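Local coordinates for protein insulinase family protease (Yersinia pestis, PDB 3GO9) that is a predicted member of the insulinase (M16) family of zinc-dependent peptidases, although its own peptide-cleaving activity remains unproven, at residues Trp37-Thr42 / Gly218-Arg223; Ala245-Ala250 / Val323-Ala328; Ala363-Leu368 / Leu422-Leu427. One frame throughout, in Å; residues are numbered along the deposited sequence. Where two conformers were deposited one is given.

Interaction 1: residues Trp37-Thr42 / Gly218-Arg223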
loop_
_atom_site.group_PDB
_atom_site.type_symbol
_atom_site.label_atom_id
_atom_site.label_comp_id
_atom_site.label_asym_id
_atom_site.label_seq_id
_atom_site.Cartn_x
_atom_site.Cartn_y
_atom_site.Cartn_z
ATOM N N TRP A 37 10.366 0.483 -17.275
ATOM C CA TRP A 37 9.932 -0.897 -17.038
ATOM C C TRP A 37 10.833 -1.559 -15.997
ATOM O O TRP A 37 12.007 -1.176 -15.853
ATOM C CB TRP A 37 9.894 -1.720 -18.325
ATOM C CG TRP A 37 11.158 -1.791 -19.097
ATOM C CD1 TRP A 37 11.553 -0.946 -20.109
ATOM C CD2 TRP A 37 12.217 -2.755 -18.955
ATOM N NE1 TRP A 37 12.787 -1.324 -20.598
ATOM C CE2 TRP A 37 13.208 -2.437 -19.924
ATOM C CE3 TRP A 37 12.407 -3.859 -18.134
ATOM C CZ2 TRP A 37 14.399 -3.181 -20.073
ATOM C CZ3 TRP A 37 13.598 -4.613 -18.276
ATOM C CH2 TRP A 37 14.581 -4.260 -19.233
ATOM N N GLN A 38 10.249 -2.552 -15.308
ATOM C CA GLN A 38 10.951 -3.271 -14.278
ATOM C C GLN A 38 10.524 -4.723 -14.376
ATOM O O GLN A 38 9.355 -5.004 -14.466
ATOM C CB GLN A 38 10.646 -2.722 -12.903
ATOM C CG GLN A 38 10.924 -1.259 -12.685
ATOM C CD GLN A 38 10.794 -0.804 -11.242
ATOM O OE1 GLN A 38 10.780 -1.609 -10.282
ATOM N NE2 GLN A 38 10.666 0.501 -11.074
ATOM N N LEU A 39 11.487 -5.643 -14.350
ATOM C CA LEU A 39 11.218 -7.048 -14.528
ATOM C C LEU A 39 11.915 -7.854 -13.407
ATOM O O LEU A 39 13.109 -7.689 -13.122
ATOM C CB LEU A 39 11.763 -7.488 -15.892
ATOM C CG LEU A 39 11.887 -8.947 -16.184
ATOM C CD1 LEU A 39 10.540 -9.656 -16.032
ATOM C CD2 LEU A 39 12.449 -9.038 -17.617
ATOM N N LEU A 40 11.162 -8.745 -12.791
ATOM C CA LEU A 40 11.680 -9.684 -11.854
ATOM C C LEU A 40 11.476 -11.089 -12.419
ATOM O O LEU A 40 10.365 -11.599 -12.406
ATOM C CB LEU A 40 10.946 -9.575 -10.490
ATOM C CG LEU A 40 11.491 -10.501 -9.389
ATOM C CD1 LEU A 40 12.961 -10.217 -9.075
ATOM C CD2 LEU A 40 10.640 -10.503 -8.090
ATOM N N ALA A 41 12.537 -11.715 -12.937
ATOM C CA ALA A 41 12.413 -13.113 -13.356
ATOM C C ALA A 41 12.384 -14.025 -12.121
ATOM O O ALA A 41 13.191 -13.844 -11.193
ATOM C CB ALA A 41 13.619 -13.488 -14.267
ATOM N N THR A 42 11.512 -15.045 -12.134
ATOM C CA THR A 42 11.331 -15.919 -10.972
ATOM C C THR A 42 11.478 -17.391 -11.381
ATOM O O THR A 42 10.506 -18.147 -11.449
ATOM C CB THR A 42 9.958 -15.677 -10.326
ATOM O OG1 THR A 42 8.920 -15.969 -11.272
ATOM C CG2 THR A 42 9.869 -14.220 -9.823
ATOM N N GLY A 218 7.668 -12.937 -13.029
ATOM C CA GLY A 218 7.337 -14.297 -13.425
ATOM C C GLY A 218 8.470 -15.007 -14.074
ATOM O O GLY A 218 9.557 -14.469 -14.250
ATOM N N ASN A 219 8.237 -16.274 -14.408
ATOM C CA ASN A 219 9.294 -17.080 -15.002
ATOM C C ASN A 219 9.271 -16.803 -16.475
ATOM O O ASN A 219 8.770 -17.600 -17.269
ATOM C CB ASN A 219 9.083 -18.566 -14.725
ATOM C CG ASN A 219 10.220 -19.410 -15.314
ATOM O OD1 ASN A 219 11.363 -18.964 -15.366
ATOM N ND2 ASN A 219 9.920 -20.667 -15.659
ATOM N N VAL A 220 9.761 -15.629 -16.835
ATOM C CA VAL A 220 9.735 -15.202 -18.189
ATOM C C VAL A 220 11.146 -15.227 -18.771
ATOM O O VAL A 220 12.104 -15.356 -18.043
ATOM C CB VAL A 220 9.143 -13.796 -18.305
ATOM C CG1 VAL A 220 7.770 -13.761 -17.672
ATOM C CG2 VAL A 220 9.972 -12.834 -17.608
ATOM N N ASP A 221 11.218 -15.024 -20.083
ATOM C CA ASP A 221 12.463 -14.910 -20.824
ATOM C C ASP A 221 12.819 -13.428 -20.844
ATOM O O ASP A 221 12.219 -12.671 -21.555
ATOM C CB ASP A 221 12.234 -15.513 -22.227
ATOM C CG ASP A 221 13.449 -15.374 -23.162
ATOM O OD1 ASP A 221 14.303 -14.477 -22.938
ATOM O OD2 ASP A 221 13.535 -16.239 -24.102
ATOM N N SER A 222 13.768 -13.025 -20.024
ATOM C CA SER A 222 14.007 -11.599 -19.803
ATOM C C SER A 222 14.543 -10.924 -21.051
ATOM O O SER A 222 14.357 -9.701 -21.244
ATOM C CB SER A 222 14.949 -11.341 -18.622
ATOM O OG SER A 222 16.307 -11.597 -18.920
ATOM N N ARG A 223 15.242 -11.693 -21.902
ATOM C CA ARG A 223 15.778 -11.104 -23.119
ATOM C C ARG A 223 14.646 -10.834 -24.091
ATOM O O ARG A 223 14.549 -9.692 -24.636
ATOM C CB ARG A 223 16.882 -12.000 -23.740
ATOM C CG ARG A 223 17.572 -11.329 -24.943
ATOM C CD ARG A 223 18.727 -12.212 -25.445
ATOM N NE ARG A 223 18.152 -13.497 -25.813
ATOM C CZ ARG A 223 18.703 -14.699 -25.591
ATOM N NH1 ARG A 223 18.021 -15.763 -25.955
ATOM N NH2 ARG A 223 19.888 -14.860 -25.025
#
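The flat peptide group that begins with the carbonyl of G218 is flanked on both faces. T42 occupies one of them: its hydroxyl OG1 sits almost directly above the carbonyl carbon, with G218 C 3.0 Å from T42 OG1, and T42 N reaches G218 O from the same side. That N-H...O bond is 2.9 Å from T42 N to G218 O, but its donor stands 66° out of the carbonyl plane. The amide N of V220 comes from the other face in a weak bond to the same oxygen, closing an inverse gamma turn centred on N219. Nearer the plane, at the oxygen end, A41 CA makes a CA-H...O contact of 3.3 Å with G218 O, so three groups converge on one acceptor. The T42 hydroxyl lies where it does because OG1 stands between the backbone N and the carbonyl carbon (chi1 61°), turned onto the peptide.

One step back, G218 N donates to L40 O at 3.1 Å, approached nearly head-on (C=O...N angle 168°). With the T42 N bond it flanks A41, forming the parallel bridge of A41 with G218 at the strands' ends. The backbone angles of G218 are ones that glycine, without a CB to meet the preceding carbonyl, accommodates.

Apolar contact continues beyond the turn, where L39 forks over the incoming chain: CD1 meets V220 CG2 at 3.6 Å and L39 CD2 meets S222 CB at 3.5 Å. L39 and V220 run antiparallel, passing alongside. Together these groups mark the exit from a strand into a helix. Strand 36-41 runs between 26-30 and 212-218 in a mixed sheet; helix 222-233 packs on W37 and L39, while L40 and T42 meet helix 388-401.

Interaction 2: residues Ala245-Ala250 / Val323-Ala328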
loop_
_atom_site.group_PDB
_atom_site.type_symbol
_atom_site.label_atom_id
_atom_site.label_comp_id
_atom_site.label_asym_id
_atom_site.label_seq_id
_atom_site.Cartn_x
_atom_site.Cartn_y
_atom_site.Cartn_z
ATOM N N ALA A 245 1.409 14.840 -10.033
ATOM C CA ALA A 245 0.734 14.992 -8.759
ATOM C C ALA A 245 1.108 13.911 -7.761
ATOM O O ALA A 245 1.233 12.712 -8.115
ATOM C CB ALA A 245 -0.760 14.972 -8.977
ATOM N N VAL A 246 1.280 14.344 -6.500
ATOM C CA VAL A 246 1.505 13.461 -5.393
ATOM C C VAL A 246 0.416 13.735 -4.341
ATOM O O VAL A 246 0.088 14.899 -3.960
ATOM C CB VAL A 246 2.949 13.641 -4.803
ATOM C CG1 VAL A 246 3.127 12.823 -3.537
ATOM C CG2 VAL A 246 3.991 13.223 -5.844
ATOM N N ALA A 247 -0.236 12.672 -3.942
ATOM C CA ALA A 247 -1.322 12.813 -2.998
ATOM C C ALA A 247 -0.647 12.886 -1.603
ATOM O O ALA A 247 0.116 11.992 -1.241
ATOM C CB ALA A 247 -2.226 11.642 -3.072
ATOM N N THR A 248 -0.990 13.932 -0.850
ATOM C CA THR A 248 -0.528 14.147 0.549
ATOM C C THR A 248 -1.682 14.505 1.552
ATOM O O THR A 248 -2.578 15.327 1.285
ATOM C CB THR A 248 0.431 15.320 0.601
ATOM O OG1 THR A 248 -0.262 16.508 0.229
ATOM C CG2 THR A 248 1.622 15.046 -0.348
ATOM N N LEU A 249 -1.596 13.889 2.726
ATOM C CA LEU A 249 -2.593 14.130 3.807
ATOM C C LEU A 249 -2.100 15.169 4.808
ATOM O O LEU A 249 -0.897 15.305 4.991
ATOM C CB LEU A 249 -2.830 12.841 4.527
ATOM C CG LEU A 249 -3.612 11.745 3.834
ATOM C CD1 LEU A 249 -3.545 10.450 4.621
ATOM C CD2 LEU A 249 -5.061 12.226 3.677
ATOM N N ALA A 250 -3.002 15.920 5.440
ATOM C CA ALA A 250 -2.623 16.761 6.590
ATOM C C ALA A 250 -2.356 15.849 7.805
ATOM O O ALA A 250 -2.768 14.649 7.842
ATOM C CB ALA A 250 -3.703 17.706 6.911
ATOM N N VAL A 323 2.316 3.013 5.626
ATOM C CA VAL A 323 2.940 4.247 5.138
ATOM C C VAL A 323 2.206 4.574 3.864
ATOM O O VAL A 323 2.189 3.773 2.927
ATOM C CB VAL A 323 4.441 4.069 4.855
ATOM C CG1 VAL A 323 5.010 5.351 4.279
ATOM C CG2 VAL A 323 5.142 3.684 6.082
ATOM N N GLN A 324 1.571 5.729 3.819
ATOM C CA GLN A 324 0.730 6.117 2.706
ATOM C C GLN A 324 0.656 7.604 2.753
ATOM O O GLN A 324 0.582 8.169 3.834
ATOM C CB GLN A 324 -0.692 5.549 2.861
ATOM C CG GLN A 324 -0.798 4.105 2.656
ATOM C CD GLN A 324 -2.214 3.579 2.853
ATOM O OE1 GLN A 324 -3.144 4.322 3.251
ATOM N NE2 GLN A 324 -2.390 2.287 2.587
ATOM N N TYR A 325 0.674 8.252 1.589
ATOM C CA TYR A 325 0.659 9.701 1.507
ATOM C C TYR A 325 1.717 10.393 2.357
ATOM O O TYR A 325 1.445 11.444 2.923
ATOM C CB TYR A 325 -0.751 10.245 1.841
ATOM C CG TYR A 325 -1.837 9.509 1.092
ATOM C CD1 TYR A 325 -2.071 9.783 -0.234
ATOM C CD2 TYR A 325 -2.552 8.465 1.691
ATOM C CE1 TYR A 325 -3.038 9.076 -0.946
ATOM C CE2 TYR A 325 -3.491 7.752 0.994
ATOM C CZ TYR A 325 -3.736 8.092 -0.323
ATOM O OH TYR A 325 -4.673 7.401 -1.026
ATOM N N GLN A 326 2.910 9.803 2.425
ATOM C CA GLN A 326 4.083 10.369 3.091
ATOM C C GLN A 326 3.872 10.448 4.611
ATOM O O GLN A 326 4.580 11.219 5.280
ATOM C CB GLN A 326 4.470 11.744 2.492
ATOM C CG GLN A 326 4.707 11.705 0.962
ATOM C CD GLN A 326 4.799 13.099 0.262
ATOM O OE1 GLN A 326 5.092 13.166 -0.935
ATOM N NE2 GLN A 326 4.538 14.188 0.995
ATOM N N ARG A 327 2.876 9.708 5.134
ATOM C CA ARG A 327 2.658 9.615 6.602
ATOM C C ARG A 327 2.823 8.188 7.062
ATOM O O ARG A 327 2.450 7.275 6.357
ATOM C CB ARG A 327 1.247 10.025 7.038
ATOM C CG ARG A 327 0.619 11.161 6.325
ATOM C CD ARG A 327 0.948 12.468 6.863
ATOM N NE ARG A 327 0.891 12.612 8.331
ATOM C CZ ARG A 327 1.561 13.562 8.987
ATOM N NH1 ARG A 327 2.303 14.447 8.316
ATOM N NH2 ARG A 327 1.513 13.638 10.309
ATOM N N ALA A 328 3.347 8.002 8.264
ATOM C CA ALA A 328 3.402 6.669 8.897
ATOM C C ALA A 328 2.232 6.640 9.871
ATOM O O ALA A 328 2.109 7.570 10.687
ATOM C CB ALA A 328 4.717 6.456 9.648
#
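R327, whose CD lies 3.9 Å from L249 O, is locked into its turn by a reciprocal pair of backbone bonds: R327 N donates to Q324 O at 3.1 Å, and Q324 N donates in return to R327 O. The pair closes a type I' beta turn, the tight two-residue connection of a beta-hairpin, here joining strands 316-324 and 327-336. Y325 and Q326, the two residues at its tip, both adopt left-handed backbone angles and carry most of the contact with 245-250, a loop on the path from helix 222-233 to strand 257-261.

The Y325 ring is set between A247 and L249. At the edge of the ring, near its plane, A247 O approaches Y325 CD1 at 3.3 Å, and the methyl of A247 also reaches the ring, with its CB 3.4 Å from Y325 CD1. L249 takes the other delta carbon: its CD1 is 3.7 Å from Y325 CD2, in an oblique approach. A chi1 of -48° puts Y325 CG anti to the carbonyl carbon, beside the backbone N. F163 and P164 add further contacts to the tyrosine.

The R327 chain bends at chi2 and chi3 and turns one guanidinium face to A250 O. Its charge is answered by D274, which forms a salt bridge with NH2, while A250 O accepts a hydrogen bond from R175. The loop is also tethered at A247 N, which donates to D112.

At the hairpin's exposed end Q326 extends beyond CG, crossing V246 at about a right angle. The two ends of its carboxamide each rest on a methyl: Q326 OE1 lies 3.3 Å from V246 CG1, and Q326 NE2 lies 3.3 Å from T248 CG2.

Interaction 3: residues Ala363-Leu368 / Leu422-Leu427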
loop_
_atom_site.group_PDB
_atom_site.type_symbol
_atom_site.label_atom_id
_atom_site.label_comp_id
_atom_site.label_asym_id
_atom_site.label_seq_id
_atom_site.Cartn_x
_atom_site.Cartn_y
_atom_site.Cartn_z
ATOM N N ALA A 363 13.337 -11.726 30.122
ATOM C CA ALA A 363 12.864 -12.998 29.583
ATOM C C ALA A 363 11.972 -12.792 28.360
ATOM O O ALA A 363 12.066 -13.534 27.373
ATOM C CB ALA A 363 12.101 -13.792 30.665
ATOM N N GLU A 364 11.125 -11.763 28.407
ATOM C CA GLU A 364 10.241 -11.430 27.278
ATOM C C GLU A 364 11.063 -10.999 26.053
ATOM O O GLU A 364 10.810 -11.452 24.913
ATOM C CB GLU A 364 9.250 -10.305 27.664
ATOM C CG GLU A 364 8.214 -10.746 28.688
ATOM C CD GLU A 364 7.371 -9.606 29.330
ATOM O OE1 GLU A 364 7.794 -8.439 29.401
ATOM O OE2 GLU A 364 6.271 -9.926 29.856
ATOM N N PHE A 365 12.047 -10.140 26.317
ATOM C CA PHE A 365 13.015 -9.747 25.264
ATOM C C PHE A 365 13.729 -10.925 24.645
ATOM O O PHE A 365 13.769 -11.061 23.438
ATOM C CB PHE A 365 13.996 -8.736 25.822
ATOM C CG PHE A 365 15.011 -8.229 24.835
ATOM C CD1 PHE A 365 14.693 -7.198 23.952
ATOM C CD2 PHE A 365 16.284 -8.736 24.812
ATOM C CE1 PHE A 365 15.666 -6.711 23.066
ATOM C CE2 PHE A 365 17.209 -8.230 23.922
ATOM C CZ PHE A 365 16.883 -7.221 23.077
ATOM N N ASP A 366 14.263 -11.815 25.464
ATOM C CA ASP A 366 14.973 -12.976 24.947
ATOM C C ASP A 366 14.059 -13.872 24.100
ATOM O O ASP A 366 14.494 -14.368 23.057
ATOM C CB ASP A 366 15.585 -13.772 26.125
ATOM C CG ASP A 366 16.707 -13.008 26.846
ATOM O OD1 ASP A 366 17.144 -11.938 26.394
ATOM O OD2 ASP A 366 17.181 -13.471 27.895
ATOM N N ALA A 367 12.794 -14.037 24.529
ATOM C CA ALA A 367 11.777 -14.759 23.760
ATOM C C ALA A 367 11.537 -14.123 22.381
ATOM O O ALA A 367 11.525 -14.815 21.325
ATOM C CB ALA A 367 10.424 -14.832 24.555
ATOM N N LEU A 368 11.356 -12.806 22.418
ATOM C CA LEU A 368 11.149 -12.024 21.215
ATOM C C LEU A 368 12.321 -12.194 20.260
ATOM O O LEU A 368 12.113 -12.462 19.050
ATOM C CB LEU A 368 10.914 -10.557 21.570
ATOM C CG LEU A 368 10.641 -9.592 20.398
ATOM C CD1 LEU A 368 9.366 -9.917 19.651
ATOM C CD2 LEU A 368 10.628 -8.165 20.908
ATOM N N LEU A 422 20.988 -5.468 19.253
ATOM C CA LEU A 422 19.949 -4.849 20.032
ATOM C C LEU A 422 19.948 -5.301 21.500
ATOM O O LEU A 422 20.020 -6.495 21.779
ATOM C CB LEU A 422 18.603 -5.177 19.440
ATOM C CG LEU A 422 17.425 -4.365 19.969
ATOM C CD1 LEU A 422 17.573 -2.902 19.674
ATOM C CD2 LEU A 422 16.127 -4.909 19.375
ATOM N N THR A 423 19.879 -4.344 22.408
ATOM C CA THR A 423 19.762 -4.642 23.848
ATOM C C THR A 423 18.367 -4.386 24.408
ATOM O O THR A 423 17.571 -3.642 23.830
ATOM C CB THR A 423 20.763 -3.823 24.668
ATOM O OG1 THR A 423 20.414 -2.436 24.613
ATOM C CG2 THR A 423 22.190 -4.030 24.085
ATOM N N LEU A 424 18.083 -4.999 25.557
ATOM C CA LEU A 424 16.830 -4.689 26.263
ATOM C C LEU A 424 16.676 -3.211 26.484
ATOM O O LEU A 424 15.609 -2.667 26.306
ATOM C CB LEU A 424 16.850 -5.327 27.657
ATOM C CG LEU A 424 15.582 -5.182 28.482
ATOM C CD1 LEU A 424 14.343 -5.762 27.836
ATOM C CD2 LEU A 424 15.874 -5.867 29.845
ATOM N N ALA A 425 17.735 -2.563 26.969
ATOM C CA ALA A 425 17.688 -1.152 27.269
ATOM C C ALA A 425 17.281 -0.322 26.060
ATOM O O ALA A 425 16.549 0.660 26.190
ATOM C CB ALA A 425 19.009 -0.696 27.761
ATOM N N GLU A 426 17.816 -0.695 24.901
ATOM C CA GLU A 426 17.549 0.028 23.656
ATOM C C GLU A 426 16.117 -0.173 23.250
ATOM O O GLU A 426 15.400 0.817 22.917
ATOM C CB GLU A 426 18.492 -0.425 22.550
ATOM C CG GLU A 426 19.920 0.016 22.735
ATOM C CD GLU A 426 20.924 -0.634 21.764
ATOM O OE1 GLU A 426 20.692 -1.728 21.200
ATOM O OE2 GLU A 426 22.009 -0.047 21.605
ATOM N N LEU A 427 15.675 -1.432 23.257
ATOM C CA LEU A 427 14.272 -1.684 22.857
ATOM C C LEU A 427 13.319 -1.010 23.874
ATOM O O LEU A 427 12.336 -0.418 23.491
ATOM C CB LEU A 427 13.964 -3.172 22.740
ATOM C CG LEU A 427 12.616 -3.483 22.042
ATOM C CD1 LEU A 427 12.558 -2.894 20.639
ATOM C CD2 LEU A 427 12.301 -4.949 21.920
#
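F365 is the bump of this contact, and the hollow that takes it is built at the start of helix 424-435. The ring leaves helix 362-377 with CG anti to the backbone N (chi1 -178°) and pushes its tip against the backbone of 422-424. Over one face, offset toward the rim, lies L424 N, 3.5 Å from F365 CZ. At the edge, in the ring plane, are L422 O, 3.5 Å from that same CZ, and L427 CD2, 3.9 Å from F365 CD1.

Leucine methyls form the walls. L424 runs alongside F365, pointing the other way, its CD1 3.6 Å from F365 CB at the root of the side chain, whereas L422 CD2 meets the ring near CE1. One turn further along helix 362-377, L368 crosses L427 at about a right angle, their CD2 atoms 3.8 Å apart. L368 and L422 also meet helix 283-309.

The helix start that forms the hollow is closed by a capping box of T423 and E426: E426 N donates to T423 OG1 at 3.1 Å, and T423 N to E426 OE1. An aromatic side chain packed against a capped helix N-terminus joins helix 362-377 to the turn between helices 408-421 and 424-435.

In the fold
Depth in the chain and burial of the contact do not go together here. Interaction 2 is nearest the centre of the chain yet is a surface contact, whereas interaction 3, about 30 Å from that centre, is buried; interaction 1 is partly buried. They share no helix or strand and do not touch. Chemistry follows place: backbone bonds of a parallel bridge, with leucine packing beside them, join 37-42 to 218-223, side chains of a hairpin tip meet the loop 245-250, and 363-368 meets 422-427 by apolar packing. Interaction 1 thus belongs to the sheet containing strands 36-41 and 212-218, interaction 2 involves the hairpin of strands 316-324 and 327-336, and interaction 3 joins helices.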